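Local coordinates for protein adenosine deaminase (Burkholderia ambifaria, PDB 4GXW) that binds a zinc ion and probably removes the amino group of an adenine-type purine by hydrolytic deamination, at residues H27-V32 against D358-T363. Sequence-based numbering, arbitrary orientation.
Sequences HALPKV and DMLADT
An apolar contact in which one side chain, Leu-360, meets Ala-28, Leu-29 and Pro-30 joins the long C-terminal helix 343-371 of this TIM-barrel amidohydrolase to the link between helix 20-28 and the first barrel strand, 31-33. The CG of Leu-360 stands anti to its own carbonyl carbon (chi1 -67°), and the two methyls reach across to the link. CD1 lies against the backbone as much as against side chains, 3.5 Å from Ala-28 O and 3.7 Å from Leu-29 N, where the chain leaves the helix. A small residue suits position 28, because its methyl lets the leucine approach the backbone closely. The Leu-29 side chain comes near Leu-360 in one of its conformers and also packs on Phe-357. Pro-30 suits the extended link, its ring fixing phi near -70°; its CD lies 4.0 Å from Leu-360 CD1, and it also touches Trp-353 of the same helix, 343-371. The bend itself is held by Lys-31, whose buried ammonium gives a bond of 2.8 Å from NZ to Leu-29 O, in the carbonyl plane, and others to the carbonyls of Phe-26 and His-108. At the end of helix 20-28, Leu-360 CD2 rests 3.7 Å from Ala-28 CB.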
loop_
_atom_site.group_PDB
_atom_site.type_symbol
_atom_site.label_atom_id
_atom_site.label_comp_id
_atom_site.label_asym_id
_atom_site.label_seq_id
_atom_site.Cartn_x
_atom_site.Cartn_y
_atom_site.Cartn_z
ATOM N N HIS A 27 5.759 4.443 16.314
ATOM C CA HIS A 27 5.924 5.721 15.638
ATOM C C HIS A 27 7.362 5.989 15.201
ATOM O O HIS A 27 7.590 6.444 14.078
ATOM C CB HIS A 27 5.410 6.872 16.514
ATOM C CG HIS A 27 5.414 8.193 15.813
ATOM N ND1 HIS A 27 4.326 8.660 15.106
ATOM C CD2 HIS A 27 6.386 9.126 15.672
ATOM C CE1 HIS A 27 4.622 9.833 14.571
ATOM N NE2 HIS A 27 5.867 10.135 14.895
ATOM N N ALA A 28 8.315 5.712 16.092
ATOM C CA ALA A 28 9.726 5.998 15.849
ATOM C C ALA A 28 10.370 5.070 14.817
ATOM O O ALA A 28 11.381 5.421 14.206
ATOM C CB ALA A 28 10.501 5.941 17.155
ATOM N N LEU A 29 9.793 3.880 14.641
ATOM C CA LEU A 29 10.321 2.886 13.702
ATOM C C LEU A 29 10.547 3.487 12.325
ATOM O O LEU A 29 9.630 4.056 11.741
ATOM C CB LEU A 29 9.339 1.721 13.531
ATOM C CG LEU A 29 9.160 0.666 14.616
ATOM C CD1 LEU A 29 8.302 -0.476 14.100
ATOM C CD2 LEU A 29 10.513 0.164 15.077
ATOM N N PRO A 30 11.763 3.358 11.788
ATOM C CA PRO A 30 11.932 3.808 10.396
ATOM C C PRO A 30 11.182 2.862 9.469
ATOM O O PRO A 30 11.193 1.647 9.702
ATOM C CB PRO A 30 13.441 3.720 10.155
ATOM C CG PRO A 30 13.974 2.836 11.246
ATOM C CD PRO A 30 13.015 2.880 12.399
ATOM N N LYS A 31 10.539 3.411 8.440
ATOM C CA LYS A 31 9.658 2.629 7.592
ATOM C C LYS A 31 9.815 2.923 6.120
ATOM O O LYS A 31 10.159 4.045 5.718
ATOM C CB LYS A 31 8.192 2.932 7.937
ATOM C CG LYS A 31 7.781 2.670 9.385
ATOM C CD LYS A 31 6.398 3.258 9.670
ATOM C CE LYS A 31 6.047 3.233 11.156
ATOM N NZ LYS A 31 6.815 4.216 12.002
ATOM N N VAL A 32 9.589 1.904 5.298
ATOM C CA VAL A 32 9.201 2.145 3.916
ATOM C C VAL A 32 7.726 1.791 3.805
ATOM O O VAL A 32 7.195 1.004 4.599
ATOM C CB VAL A 32 10.016 1.330 2.890
ATOM C CG1 VAL A 32 11.504 1.578 3.072
ATOM C CG2 VAL A 32 9.703 -0.149 2.999
ATOM N N ASP A 358 17.281 -1.517 16.828
ATOM C CA ASP A 358 17.784 -2.125 18.056
ATOM C C ASP A 358 17.715 -1.152 19.229
ATOM O O ASP A 358 17.320 -1.527 20.335
ATOM C CB ASP A 358 19.222 -2.628 17.878
ATOM C CG ASP A 358 19.332 -3.817 16.935
ATOM O OD1 ASP A 358 18.311 -4.489 16.665
ATOM O OD2 ASP A 358 20.468 -4.081 16.474
ATOM N N MET A 359 18.102 0.100 18.993
ATOM C CA MET A 359 18.010 1.108 20.044
ATOM C C MET A 359 16.562 1.385 20.451
ATOM O O MET A 359 16.273 1.508 21.642
ATOM C CB MET A 359 18.701 2.408 19.634
ATOM C CG MET A 359 20.212 2.359 19.794
ATOM S SD MET A 359 21.001 3.961 19.610
ATOM C CE MET A 359 20.379 4.830 21.047
ATOM N N LEU A 360 15.657 1.466 19.480
ATOM C CA LEU A 360 14.252 1.705 19.791
ATOM C C LEU A 360 13.670 0.563 20.619
ATOM O O LEU A 360 12.881 0.802 21.532
ATOM C CB LEU A 360 13.448 1.916 18.503
ATOM C CG LEU A 360 13.798 3.194 17.729
ATOM C CD1 LEU A 360 13.007 3.268 16.425
ATOM C CD2 LEU A 360 13.556 4.446 18.585
ATOM N N ALA A 361 14.073 -0.670 20.315
ATOM C CA ALA A 361 13.637 -1.828 21.095
ATOM C C ALA A 361 14.125 -1.763 22.547
ATOM O O ALA A 361 13.365 -2.050 23.480
ATOM C CB ALA A 361 14.083 -3.120 20.432
ATOM N N ASP A 362 15.385 -1.384 22.753
ATOM C CA ASP A 362 15.894 -1.213 24.116
ATOM C C ASP A 362 15.176 -0.078 24.851
ATOM O O ASP A 362 14.929 -0.164 26.057
ATOM C CB ASP A 362 17.407 -0.961 24.114
ATOM C CG ASP A 362 18.222 -2.244 24.077
ATOM O OD1 ASP A 362 17.630 -3.341 24.123
ATOM O OD2 ASP A 362 19.469 -2.155 24.037
ATOM N N THR A 363 14.836 0.981 24.127
ATOM C CA THR A 363 14.146 2.118 24.734
ATOM C C THR A 363 12.704 1.767 25.104
ATOM O O THR A 363 12.179 2.257 26.107
ATOM C CB THR A 363 14.253 3.371 23.848
ATOM O OG1 THR A 363 15.634 3.746 23.755
ATOM C CG2 THR A 363 13.449 4.534 24.416
#